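Local structure of protein (hdlp (histone deacetylase-like protein)) (Aquifex aeolicus, 1C3P) at residues L59-D64 / H131-S136; K85-G90 / K135-G140; A98-S103 / C142-P147; H171-Q176 / A197-K202. The protein probably acts as a zinc-dependent deacetylase of the histone deacetylase family, removing acetyl groups from acetylated lysine side chains. One frame throughout, in Å; residues are numbered along the deposited sequence.

Contact 1: L59-D64 / H131-S136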
loop_
_atom_site.group_PDB
_atom_site.type_symbol
_atom_site.label_atom_id
_atom_site.label_comp_id
_atom_site.label_asym_id
_atom_site.label_seq_id
_atom_site.Cartn_x
_atom_site.Cartn_y
_atom_site.Cartn_z
ATOM N N LEU A 59 -8.201 17.096 6.647
ATOM C CA LEU A 59 -8.858 16.174 7.580
ATOM C C LEU A 59 -7.734 15.543 8.428
ATOM O O LEU A 59 -7.958 15.095 9.554
ATOM C CB LEU A 59 -9.602 15.057 6.832
ATOM C CG LEU A 59 -10.870 15.417 6.054
ATOM C CD1 LEU A 59 -11.352 14.225 5.238
ATOM C CD2 LEU A 59 -11.956 15.880 7.044
ATOM N N PHE A 60 -6.522 15.485 7.871
ATOM C CA PHE A 60 -5.390 14.925 8.598
ATOM C C PHE A 60 -4.157 15.832 8.680
ATOM O O PHE A 60 -3.628 16.081 9.765
ATOM C CB PHE A 60 -4.960 13.575 8.009
ATOM C CG PHE A 60 -3.747 12.975 8.692
ATOM C CD1 PHE A 60 -3.780 12.658 10.047
ATOM C CD2 PHE A 60 -2.571 12.740 7.981
ATOM C CE1 PHE A 60 -2.662 12.119 10.691
ATOM C CE2 PHE A 60 -1.444 12.200 8.613
ATOM C CZ PHE A 60 -1.495 11.889 9.979
ATOM N N HIS A 61 -3.683 16.310 7.537
ATOM C CA HIS A 61 -2.486 17.148 7.524
ATOM C C HIS A 61 -2.707 18.584 7.951
ATOM O O HIS A 61 -3.820 19.100 7.851
ATOM C CB HIS A 61 -1.849 17.112 6.132
ATOM C CG HIS A 61 -1.246 15.788 5.803
ATOM N ND1 HIS A 61 -1.863 14.865 4.985
ATOM C CD2 HIS A 61 -0.095 15.213 6.219
ATOM C CE1 HIS A 61 -1.113 13.778 4.911
ATOM N NE2 HIS A 61 -0.037 13.964 5.650
ATOM N N THR A 62 -1.644 19.217 8.455
ATOM C CA THR A 62 -1.740 20.617 8.887
ATOM C C THR A 62 -1.534 21.553 7.710
ATOM O O THR A 62 -0.845 21.223 6.741
ATOM C CB THR A 62 -0.717 20.950 9.989
ATOM O OG1 THR A 62 0.612 20.657 9.539
ATOM C CG2 THR A 62 -1.017 20.147 11.231
ATOM N N GLU A 63 -2.147 22.725 7.790
ATOM C CA GLU A 63 -2.054 23.693 6.709
ATOM C C GLU A 63 -0.671 24.143 6.314
ATOM O O GLU A 63 -0.389 24.275 5.126
ATOM C CB GLU A 63 -2.885 24.935 7.015
ATOM C CG GLU A 63 -4.332 24.841 6.638
ATOM C CD GLU A 63 -4.971 26.212 6.529
ATOM O OE1 GLU A 63 -4.500 27.016 5.692
ATOM O OE2 GLU A 63 -5.936 26.485 7.275
ATOM N N ASP A 64 0.183 24.409 7.300
ATOM C CA ASP A 64 1.536 24.876 7.011
ATOM C C ASP A 64 2.309 23.827 6.195
ATOM O O ASP A 64 3.063 24.175 5.275
ATOM C CB ASP A 64 2.311 25.173 8.298
ATOM C CG ASP A 64 2.458 23.948 9.194
ATOM O OD1 ASP A 64 3.361 23.938 10.060
ATOM O OD2 ASP A 64 1.662 22.997 9.049
ATOM N N HIS A 131 1.401 5.086 3.175
ATOM C CA HIS A 131 1.351 4.952 4.621
ATOM C C HIS A 131 2.464 5.468 5.510
ATOM O O HIS A 131 2.396 5.278 6.707
ATOM C CB HIS A 131 1.104 3.472 4.963
ATOM C CG HIS A 131 2.222 2.549 4.584
ATOM N ND1 HIS A 131 3.403 2.979 4.015
ATOM C CD2 HIS A 131 2.345 1.206 4.730
ATOM C CE1 HIS A 131 4.202 1.941 3.826
ATOM N NE2 HIS A 131 3.584 0.855 4.251
ATOM N N HIS A 132 3.479 6.099 4.940
ATOM C CA HIS A 132 4.582 6.599 5.755
ATOM C C HIS A 132 4.503 8.074 6.175
ATOM O O HIS A 132 5.108 8.445 7.175
ATOM C CB HIS A 132 5.915 6.345 5.025
ATOM C CG HIS A 132 6.349 4.912 5.038
ATOM N ND1 HIS A 132 6.831 4.263 3.922
ATOM C CD2 HIS A 132 6.415 4.015 6.050
ATOM C CE1 HIS A 132 7.174 3.028 4.248
ATOM N NE2 HIS A 132 6.932 2.853 5.533
ATOM N N ALA A 133 3.768 8.913 5.445
ATOM C CA ALA A 133 3.737 10.338 5.800
ATOM C C ALA A 133 3.103 10.656 7.152
ATOM O O ALA A 133 2.168 9.992 7.562
ATOM C CB ALA A 133 3.042 11.145 4.705
ATOM N N PHE A 134 3.648 11.668 7.835
ATOM C CA PHE A 134 3.154 12.115 9.134
ATOM C C PHE A 134 2.285 13.348 8.960
ATOM O O PHE A 134 2.289 13.979 7.896
ATOM C CB PHE A 134 4.332 12.424 10.076
ATOM C CG PHE A 134 5.182 11.232 10.363
ATOM C CD1 PHE A 134 6.476 11.142 9.865
ATOM C CD2 PHE A 134 4.669 10.172 11.110
ATOM C CE1 PHE A 134 7.258 10.004 10.112
ATOM C CE2 PHE A 134 5.440 9.032 11.359
ATOM C CZ PHE A 134 6.733 8.951 10.861
ATOM N N LYS A 135 1.554 13.709 10.013
ATOM C CA LYS A 135 0.658 14.847 9.942
ATOM C C LYS A 135 1.283 16.102 9.357
ATOM O O LYS A 135 0.672 16.797 8.535
ATOM C CB LYS A 135 0.090 15.130 11.348
ATOM C CG LYS A 135 -0.788 16.370 11.455
ATOM C CD LYS A 135 -1.420 16.508 12.859
ATOM C CE LYS A 135 -2.623 15.584 13.083
ATOM N NZ LYS A 135 -3.894 16.000 12.372
ATOM N N SER A 136 2.526 16.364 9.739
ATOM C CA SER A 136 3.206 17.563 9.294
ATOM C C SER A 136 4.610 17.301 8.794
ATOM O O SER A 136 5.470 18.173 8.905
ATOM C CB SER A 136 3.262 18.564 10.458
ATOM O OG SER A 136 1.979 18.747 11.026
#

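Contact 2: K85-G90 / K135-G140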
loop_
_atom_site.group_PDB
_atom_site.type_symbol
_atom_site.label_atom_id
_atom_site.label_comp_id
_atom_site.label_asym_id
_atom_site.label_seq_id
_atom_site.Cartn_x
_atom_site.Cartn_y
_atom_site.Cartn_z
ATOM N N LYS A 85 12.388 20.942 8.984
ATOM C CA LYS A 85 11.039 20.908 9.527
ATOM C C LYS A 85 10.052 19.908 8.907
ATOM O O LYS A 85 9.298 19.251 9.627
ATOM C CB LYS A 85 10.432 22.311 9.426
ATOM C CG LYS A 85 8.962 22.392 9.825
ATOM C CD LYS A 85 8.768 22.432 11.322
ATOM C CE LYS A 85 9.106 23.807 11.856
ATOM N NZ LYS A 85 8.232 24.825 11.209
ATOM N N TYR A 86 10.070 19.788 7.585
ATOM C CA TYR A 86 9.109 18.930 6.894
ATOM C C TYR A 86 9.680 17.709 6.206
ATOM O O TYR A 86 8.933 16.955 5.564
ATOM C CB TYR A 86 8.358 19.776 5.876
ATOM C CG TYR A 86 7.645 20.940 6.517
ATOM C CD1 TYR A 86 6.592 20.728 7.409
ATOM C CD2 TYR A 86 7.998 22.258 6.205
ATOM C CE1 TYR A 86 5.899 21.797 7.973
ATOM C CE2 TYR A 86 7.320 23.326 6.760
ATOM C CZ TYR A 86 6.269 23.087 7.642
ATOM O OH TYR A 86 5.599 24.145 8.188
ATOM N N ASN A 87 10.995 17.534 6.318
ATOM C CA ASN A 87 11.702 16.373 5.743
ATOM C C ASN A 87 11.600 16.349 4.216
ATOM O O ASN A 87 11.626 15.280 3.595
ATOM C CB ASN A 87 11.115 15.072 6.332
ATOM C CG ASN A 87 12.128 13.921 6.383
ATOM O OD1 ASN A 87 11.766 12.758 6.640
ATOM N ND2 ASN A 87 13.393 14.238 6.167
ATOM N N ILE A 88 11.501 17.532 3.613
ATOM C CA ILE A 88 11.402 17.652 2.155
ATOM C C ILE A 88 12.724 18.056 1.510
ATOM O O ILE A 88 13.449 18.866 2.066
ATOM C CB ILE A 88 10.363 18.740 1.775
ATOM C CG1 ILE A 88 8.978 18.283 2.198
ATOM C CG2 ILE A 88 10.372 18.990 0.275
ATOM C CD1 ILE A 88 8.587 17.020 1.529
ATOM N N GLY A 89 13.024 17.501 0.337
ATOM C CA GLY A 89 14.234 17.910 -0.355
ATOM C C GLY A 89 15.368 16.917 -0.452
ATOM O O GLY A 89 16.169 17.020 -1.380
ATOM N N GLY A 90 15.465 15.993 0.502
ATOM C CA GLY A 90 16.532 14.998 0.464
ATOM C C GLY A 90 16.279 13.907 -0.564
ATOM O O GLY A 90 15.279 13.951 -1.270
ATOM N N LYS A 135 1.554 13.709 10.013
ATOM C CA LYS A 135 0.658 14.847 9.942
ATOM C C LYS A 135 1.283 16.102 9.357
ATOM O O LYS A 135 0.672 16.797 8.535
ATOM C CB LYS A 135 0.090 15.130 11.348
ATOM C CG LYS A 135 -0.788 16.370 11.455
ATOM C CD LYS A 135 -1.420 16.508 12.859
ATOM C CE LYS A 135 -2.623 15.584 13.083
ATOM N NZ LYS A 135 -3.894 16.000 12.372
ATOM N N SER A 136 2.526 16.364 9.739
ATOM C CA SER A 136 3.206 17.563 9.294
ATOM C C SER A 136 4.610 17.301 8.794
ATOM O O SER A 136 5.470 18.173 8.905
ATOM C CB SER A 136 3.262 18.564 10.458
ATOM O OG SER A 136 1.979 18.747 11.026
ATOM N N ARG A 137 4.858 16.128 8.210
ATOM C CA ARG A 137 6.204 15.819 7.732
ATOM C C ARG A 137 6.262 14.666 6.724
ATOM O O ARG A 137 5.552 13.684 6.884
ATOM C CB ARG A 137 7.088 15.479 8.940
ATOM C CG ARG A 137 8.395 14.795 8.613
ATOM C CD ARG A 137 9.115 14.405 9.898
ATOM N NE ARG A 137 9.727 15.553 10.554
ATOM C CZ ARG A 137 10.964 15.976 10.310
ATOM N NH1 ARG A 137 11.723 15.343 9.426
ATOM N NH2 ARG A 137 11.441 17.037 10.947
ATOM N N ALA A 138 7.124 14.784 5.710
ATOM C CA ALA A 138 7.270 13.730 4.703
ATOM C C ALA A 138 8.094 12.574 5.281
ATOM O O ALA A 138 8.885 12.768 6.207
ATOM C CB ALA A 138 7.958 14.297 3.423
ATOM N N ASN A 139 7.916 11.370 4.748
ATOM C CA ASN A 139 8.642 10.234 5.266
ATOM C C ASN A 139 8.468 9.003 4.386
ATOM O O ASN A 139 7.368 8.736 3.898
ATOM C CB ASN A 139 8.141 9.945 6.698
ATOM C CG ASN A 139 8.799 8.735 7.321
ATOM O OD1 ASN A 139 10.020 8.691 7.489
ATOM N ND2 ASN A 139 7.988 7.741 7.684
ATOM N N GLY A 140 9.560 8.270 4.178
ATOM C CA GLY A 140 9.504 7.049 3.388
ATOM C C GLY A 140 8.932 7.183 1.989
ATOM O O GLY A 140 8.160 6.322 1.550
HETATM O O HOH W 1 6.781 19.275 10.963
#

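Contact 3: A98-S103 / C142-P147. Unlike the reference sequence in segment 142-147: Asn146 (reference Asp).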
loop_
_atom_site.group_PDB
_atom_site.type_symbol
_atom_site.label_atom_id
_atom_site.label_comp_id
_atom_site.label_asym_id
_atom_site.label_seq_id
_atom_site.Cartn_x
_atom_site.Cartn_y
_atom_site.Cartn_z
ATOM N N ALA A 98 5.492 14.831 -8.035
ATOM C CA ALA A 98 4.772 13.763 -7.374
ATOM C C ALA A 98 4.508 14.247 -5.954
ATOM O O ALA A 98 3.578 13.794 -5.306
ATOM C CB ALA A 98 5.614 12.492 -7.317
ATOM N N MET A 99 5.306 15.203 -5.486
ATOM C CA MET A 99 5.178 15.635 -4.085
ATOM C C MET A 99 3.838 16.221 -3.700
ATOM O O MET A 99 3.405 16.078 -2.558
ATOM C CB MET A 99 6.306 16.603 -3.711
ATOM C CG MET A 99 6.048 18.045 -4.071
ATOM S SD MET A 99 7.632 18.936 -3.987
ATOM C CE MET A 99 8.056 18.721 -2.226
ATOM N N PHE A 100 3.176 16.907 -4.622
ATOM C CA PHE A 100 1.850 17.423 -4.277
ATOM C C PHE A 100 0.789 17.046 -5.308
ATOM O O PHE A 100 -0.267 16.532 -4.954
ATOM C CB PHE A 100 1.843 18.943 -4.120
ATOM C CG PHE A 100 0.510 19.473 -3.704
ATOM C CD1 PHE A 100 0.067 19.318 -2.391
ATOM C CD2 PHE A 100 -0.358 20.031 -4.648
ATOM C CE1 PHE A 100 -1.225 19.705 -2.025
ATOM C CE2 PHE A 100 -1.650 20.417 -4.290
ATOM C CZ PHE A 100 -2.086 20.253 -2.976
ATOM N N THR A 101 1.057 17.286 -6.586
ATOM C CA THR A 101 0.055 16.956 -7.601
ATOM C C THR A 101 -0.216 15.455 -7.668
ATOM O O THR A 101 -1.357 15.031 -7.554
ATOM C CB THR A 101 0.494 17.484 -8.971
ATOM O OG1 THR A 101 0.620 18.911 -8.896
ATOM C CG2 THR A 101 -0.527 17.152 -10.035
ATOM N N GLY A 102 0.836 14.661 -7.839
ATOM C CA GLY A 102 0.675 13.213 -7.894
ATOM C C GLY A 102 0.135 12.697 -6.569
ATOM O O GLY A 102 -0.761 11.862 -6.540
ATOM N N SER A 103 0.685 13.189 -5.463
ATOM C CA SER A 103 0.208 12.756 -4.144
ATOM C C SER A 103 -1.251 13.135 -3.935
ATOM O O SER A 103 -2.038 12.331 -3.418
ATOM C CB SER A 103 1.072 13.358 -3.031
ATOM O OG SER A 103 2.386 12.816 -3.088
ATOM N N CYS A 142 6.801 9.132 1.081
ATOM C CA CYS A 142 5.427 9.617 1.138
ATOM C C CYS A 142 5.313 11.062 1.627
ATOM O O CYS A 142 5.981 11.450 2.599
ATOM C CB CYS A 142 4.599 8.714 2.061
ATOM S SG CYS A 142 4.572 6.979 1.566
ATOM N N TYR A 143 4.463 11.844 0.954
ATOM C CA TYR A 143 4.234 13.239 1.319
ATOM C C TYR A 143 2.842 13.446 1.906
ATOM O O TYR A 143 2.650 14.313 2.757
ATOM C CB TYR A 143 4.387 14.180 0.121
ATOM C CG TYR A 143 5.676 13.994 -0.650
ATOM C CD1 TYR A 143 5.783 13.014 -1.635
ATOM C CD2 TYR A 143 6.785 14.804 -0.395
ATOM C CE1 TYR A 143 6.975 12.845 -2.365
ATOM C CE2 TYR A 143 7.975 14.644 -1.110
ATOM C CZ TYR A 143 8.058 13.663 -2.096
ATOM O OH TYR A 143 9.209 13.525 -2.842
ATOM N N ILE A 144 1.871 12.658 1.447
ATOM C CA ILE A 144 0.508 12.764 1.954
ATOM C C ILE A 144 0.080 11.360 2.368
ATOM O O ILE A 144 0.264 10.404 1.609
ATOM C CB ILE A 144 -0.428 13.298 0.869
ATOM C CG1 ILE A 144 0.075 14.675 0.401
ATOM C CG2 ILE A 144 -1.869 13.316 1.371
ATOM C CD1 ILE A 144 -0.788 15.356 -0.668
ATOM N N ASN A 145 -0.479 11.229 3.569
ATOM C CA ASN A 145 -0.900 9.917 4.064
ATOM C C ASN A 145 -2.377 9.685 3.682
ATOM O O ASN A 145 -3.276 10.057 4.439
ATOM C CB ASN A 145 -0.728 9.884 5.589
ATOM C CG ASN A 145 -0.780 8.477 6.148
ATOM O OD1 ASN A 145 -1.720 7.733 5.890
ATOM N ND2 ASN A 145 0.242 8.102 6.904
ATOM N N ASN A 146 -2.649 9.077 2.526
ATOM C CA ASN A 146 -4.055 8.911 2.135
ATOM C C ASN A 146 -4.795 7.965 3.081
ATOM O O ASN A 146 -5.981 8.147 3.338
ATOM C CB ASN A 146 -4.175 8.518 0.655
ATOM C CG ASN A 146 -3.565 7.180 0.352
ATOM O OD1 ASN A 146 -4.277 6.192 0.240
ATOM N ND2 ASN A 146 -2.232 7.133 0.241
ATOM N N PRO A 147 -4.118 6.925 3.602
ATOM C CA PRO A 147 -4.900 6.096 4.529
ATOM C C PRO A 147 -5.443 6.935 5.724
ATOM O O PRO A 147 -6.597 6.756 6.151
ATOM C CB PRO A 147 -3.890 5.050 4.985
ATOM C CG PRO A 147 -3.046 4.858 3.714
ATOM C CD PRO A 147 -2.778 6.340 3.393
#

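Contact 4: H171-Q176 / A197-K202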
loop_
_atom_site.group_PDB
_atom_site.type_symbol
_atom_site.label_atom_id
_atom_site.label_comp_id
_atom_site.label_asym_id
_atom_site.label_seq_id
_atom_site.Cartn_x
_atom_site.Cartn_y
_atom_site.Cartn_z
ATOM N N HIS A 171 6.439 -1.218 7.643
ATOM C CA HIS A 171 5.503 -0.717 8.648
ATOM C C HIS A 171 4.866 0.635 8.297
ATOM O O HIS A 171 5.544 1.550 7.827
ATOM C CB HIS A 171 6.255 -0.637 9.989
ATOM C CG HIS A 171 5.523 0.080 11.083
ATOM N ND1 HIS A 171 4.308 -0.339 11.580
ATOM C CD2 HIS A 171 5.863 1.178 11.802
ATOM C CE1 HIS A 171 3.929 0.473 12.552
ATOM N NE2 HIS A 171 4.857 1.401 12.707
ATOM N N CYS A 172 3.558 0.748 8.516
ATOM C CA CYS A 172 2.819 1.990 8.272
ATOM C C CYS A 172 3.048 2.923 9.468
ATOM O O CYS A 172 2.120 3.236 10.216
ATOM C CB CYS A 172 1.315 1.689 8.128
ATOM S SG CYS A 172 0.636 0.567 9.390
ATOM N N ASP A 173 4.278 3.396 9.636
ATOM C CA ASP A 173 4.574 4.242 10.781
ATOM C C ASP A 173 3.755 5.526 10.825
ATOM O O ASP A 173 3.361 5.980 11.903
ATOM C CB ASP A 173 6.082 4.541 10.874
ATOM C CG ASP A 173 6.667 5.130 9.604
ATOM O OD1 ASP A 173 7.856 5.525 9.649
ATOM O OD2 ASP A 173 5.971 5.196 8.568
ATOM N N GLY A 174 3.481 6.089 9.651
ATOM C CA GLY A 174 2.668 7.284 9.565
ATOM C C GLY A 174 1.266 6.994 10.087
ATOM O O GLY A 174 0.746 7.751 10.902
ATOM N N VAL A 175 0.641 5.916 9.618
ATOM C CA VAL A 175 -0.706 5.555 10.084
ATOM C C VAL A 175 -0.695 5.209 11.590
ATOM O O VAL A 175 -1.618 5.560 12.331
ATOM C CB VAL A 175 -1.259 4.350 9.269
ATOM C CG1 VAL A 175 -2.728 4.043 9.673
ATOM C CG2 VAL A 175 -1.169 4.661 7.773
ATOM N N GLN A 176 0.343 4.516 12.044
ATOM C CA GLN A 176 0.419 4.167 13.465
ATOM C C GLN A 176 0.373 5.411 14.345
ATOM O O GLN A 176 -0.406 5.499 15.291
ATOM C CB GLN A 176 1.707 3.397 13.774
ATOM C CG GLN A 176 1.881 3.124 15.263
ATOM C CD GLN A 176 3.047 2.232 15.568
ATOM O OE1 GLN A 176 3.116 1.103 15.076
ATOM N NE2 GLN A 176 3.980 2.721 16.399
ATOM N N ALA A 197 14.844 -3.418 8.722
ATOM C CA ALA A 197 14.290 -2.649 7.599
ATOM C C ALA A 197 13.617 -1.333 7.983
ATOM O O ALA A 197 13.155 -1.155 9.104
ATOM C CB ALA A 197 13.293 -3.519 6.811
ATOM N N PHE A 198 13.569 -0.410 7.020
ATOM C CA PHE A 198 12.925 0.881 7.211
ATOM C C PHE A 198 11.546 0.557 7.761
ATOM O O PHE A 198 10.921 -0.400 7.326
ATOM C CB PHE A 198 12.765 1.597 5.861
ATOM C CG PHE A 198 12.152 2.973 5.966
ATOM C CD1 PHE A 198 12.954 4.090 6.197
ATOM C CD2 PHE A 198 10.765 3.147 5.878
ATOM C CE1 PHE A 198 12.395 5.361 6.340
ATOM C CE2 PHE A 198 10.191 4.415 6.021
ATOM C CZ PHE A 198 11.016 5.531 6.254
ATOM N N PRO A 199 11.013 1.401 8.654
ATOM C CA PRO A 199 11.599 2.642 9.180
ATOM C C PRO A 199 12.670 2.538 10.271
ATOM O O PRO A 199 13.164 3.569 10.740
ATOM C CB PRO A 199 10.368 3.403 9.655
ATOM C CG PRO A 199 9.578 2.298 10.271
ATOM C CD PRO A 199 9.652 1.212 9.189
ATOM N N PHE A 200 13.005 1.313 10.676
ATOM C CA PHE A 200 14.024 1.064 11.717
ATOM C C PHE A 200 13.681 1.602 13.110
ATOM O O PHE A 200 14.000 0.979 14.121
ATOM C CB PHE A 200 15.373 1.670 11.326
ATOM C CG PHE A 200 15.898 1.219 10.005
ATOM C CD1 PHE A 200 15.796 2.042 8.887
ATOM C CD2 PHE A 200 16.547 -0.007 9.878
ATOM C CE1 PHE A 200 16.341 1.653 7.661
ATOM C CE2 PHE A 200 17.095 -0.407 8.651
ATOM C CZ PHE A 200 16.994 0.421 7.542
ATOM N N GLU A 201 13.052 2.774 13.149
ATOM C CA GLU A 201 12.678 3.457 14.394
ATOM C C GLU A 201 11.342 3.049 15.016
ATOM O O GLU A 201 11.097 3.307 16.191
ATOM C CB GLU A 201 12.634 4.969 14.142
ATOM C CG GLU A 201 13.967 5.598 13.799
ATOM C CD GLU A 201 13.818 7.037 13.330
ATOM O OE1 GLU A 201 13.235 7.865 14.069
ATOM O OE2 GLU A 201 14.291 7.338 12.216
ATOM N N LYS A 202 10.474 2.433 14.220
ATOM C CA LYS A 202 9.137 2.034 14.673
ATOM C C LYS A 202 8.754 0.736 13.987
ATOM O O LYS A 202 9.410 0.329 13.038
ATOM C CB LYS A 202 8.129 3.130 14.308
ATOM C CG LYS A 202 8.421 4.447 14.998
ATOM C CD LYS A 202 8.345 5.595 14.020
ATOM C CE LYS A 202 8.898 6.876 14.627
ATOM N NZ LYS A 202 8.979 7.984 13.635
HETATM O O HOH W 2 9.099 -2.276 8.233
#

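Contact 1: L59-D64 / H131-S136
The hydroxyl OG1 of Thr62 is gripped from two directions. Thr62 OG1 accepts a hydrogen bond across the contact from Ser136 OG (2.8 Å) and donates within its own segment to Asp64 OD2 (2.6 Å), meeting that oxygen nearly along the C-O bond. The hydroxyls and the carboxylate thus form a relay beside the start of helix 63-75, with Thr62 at its N-cap position. The backbones meet more loosely, Thr62 N reaching Lys135 O in a weak bond of 3.4 Å.

Lys135 buries more surface than any other residue of the pair. Its chain crosses the Thr62 side chain at about a right angle, with CG near Thr62 CG2, then bends at chi3 and again at chi4 (-74°), the last turn placing NZ. The bond from Lys135 NZ to Phe60 O is short, 2.6 Å, and lies in the carbonyl plane. The aliphatic part serves as well: Lys135 CG rests 3.3 Å from Phe60 O, and Lys135 CB lies near CZ of the Phe60 ring. CE2 of the Phe60 ring comes within 3.6 Å of Lys135 CA. Phe60 CD2 sits over the centre of the His61 ring, while Phe134 O lies at that ring's edge, in its plane. His61 CA adds a C-H...O contact of 3.3 Å to Lys135 O.

Behind this layer Phe60 packs on Ala148 of helix 146-156 and Ala178 of helix 173-179, and Phe134 touches Glu177 of the latter. The contact therefore joins the approach to helix 63-75 with the loop that leaves strand 122-125 of the parallel sheet and carries His131 toward strand 162-166.

Contact 2: K85-G90 / K135-G140
Arg137 lays one face of its guanidinium over the backbone of residues 85-87, so that Lys85 O, Tyr86 C and Asn87 N all lie on that side of the group. CG stands anti to the backbone N (chi1 165°), and a bend at chi3 turns NE. The tip is fixed from just outside the segment, where NH2 donates to Glu84 O. Arg137 NH1 meets Asn87 at CB, 3.2 Å away, and the side chains of Arg137 and Asn87 cross obliquely.

Asn87 is the first residue after helix 82-86 to leave helical backbone angles; its phi is positive (63°), and its CB points toward the 135-140 segment. Asn87 CB also lies 3.2 Å from Ala138 O. This is a helix exit packed against an extended piece of loop, part of the long connection between strand 122-125 and helix 146-156 of the alpha/beta deacetylase fold. Further along that loop Asn139 bonds through ND2 to His132 O and Asp173 OD1, with its side chain about 9 Å from that of the zinc ligand His170.

Ala138 joins in through backbone and methyl. Ala138 N donates an almost straight hydrogen bond to Tyr86 O (2.8 Å, 171°), and Ala138 CB presses against Ile88 CD1 at 3.4 Å, tighter than normal van der Waals packing.

Tyr86 presents a ring edge to Ser136 O, which lies in the ring plane 3.2 Å from CD1, while Lys85 CG covers one face of the ring. A water donates to both Lys85 O (2.8 Å) and Ser136 O (2.7 Å), bridging the segments at these two carbonyls.

Contact 3: A98-S103 / C142-P147
Met99 and Tyr143 approach to 6.0 Å between CA atoms, and Ser103 and Ile144 to a similar distance, where the opening turns of helix 98-118 run past the loop before helix 146-156. The helix starts with a wider pi-type turn, in which Ser103 N bonds to Ala98 O at 3.0 Å. Ala98 O also accepts from Ser103 OG (2.7 Å), so two donors of one residue hold it.

The Tyr143 ring lies flat against the helix backbone. Met99 CA stands 3.7 Å from the centroid of the Tyr143 ring and only 13° off the normal, a CH-pi contact over the face, and Met99 CB covers the centre of the same face. Tyr143 CB touches Met99 O at 3.4 Å, and the Tyr143 hydroxyl is hydrogen-bonded to Pro94 O, outside both segments. An alanine here would keep the CB contact, but would probably open a gap beside Met99 and leave Pro94 O without its hydroxyl partner. Ile144 reaches across with CD1, placed anti along the chain (chi2 -179°), to touch Ser103 CB at 3.6 Å and, more loosely, Phe100 CD1.

Met99 and Phe100 also pack on helix 63-75, through Ala72 and Leu69 respectively. Beyond Ile144, Asn145 caps helix 146-156 through Ala148 N, so this buried packing joins the starts of helices 98-118 and 146-156 beside helix 63-75.

Contact 4: H171-Q176 / A197-K202
Carbon packing dominates where His171 and Asp173 meet Pro199 and Lys202. His171 CB lies 3.9 Å from Pro199 CD, and its imidazole ring receives Pro199 CG at the edge, near the ring plane. Lys202 crosses the His171 side chain at about a right angle, its CB against the ring; a bend at chi2 (134°) then puts Lys202 CD 4.0 Å from Asp173 CB. An alanine in place of His171 would keep the CB contact with Pro199, but would probably open a gap between Pro199, Lys202 and the ring of His191, which the imidazole also meets.

Asp173 and Pro199 slide past each other in opposite directions, with Asp173 OD1 3.3 Å from Pro199 CB. OD1 of Asp173 is hydrogen-bonded to Asn139 ND2, outside both segments. Lys202 NZ, of opposite charge, stays 4.8 Å from Asp173 OD1, not in contact.

Water supplies the polar link: one molecule accepts from His171 N (2.9 Å) and donates to Phe198 O (2.8 Å). That carbonyl belongs to the cis peptide preceding Pro199.

The Phe198 ring meets His132 edge-to-face, and its side chain is about 4 Å from that of the zinc ligand His170. With no direct hydrogen bond between the segments, the loop bearing Phe198 probably keeps its place beside His170 largely through carbon packing and the shared water.

Contacts 1, 2 and 3 share the chain between strand 122-125 and helix 146-156: contacts 1 and 2 overlap at Lys135 and Ser136, and contact 3 takes its later part. Contacts 1 and 2, partly buried, rely on hydrogen bonds, lysine and arginine chains and, in contact 2, a water. Contacts 3 and 4 are buried and packed mainly through carbon, with no direct hydrogen bond across either. Ile88 of contact 2 touches Met99 and Tyr143 of contact 3, while Asn139 ties contact 2 to Asp173 of contact 4. Phe198 of contact 4 packs close to the zinc ligand His170; contact 3 is away from the metal site, among helices.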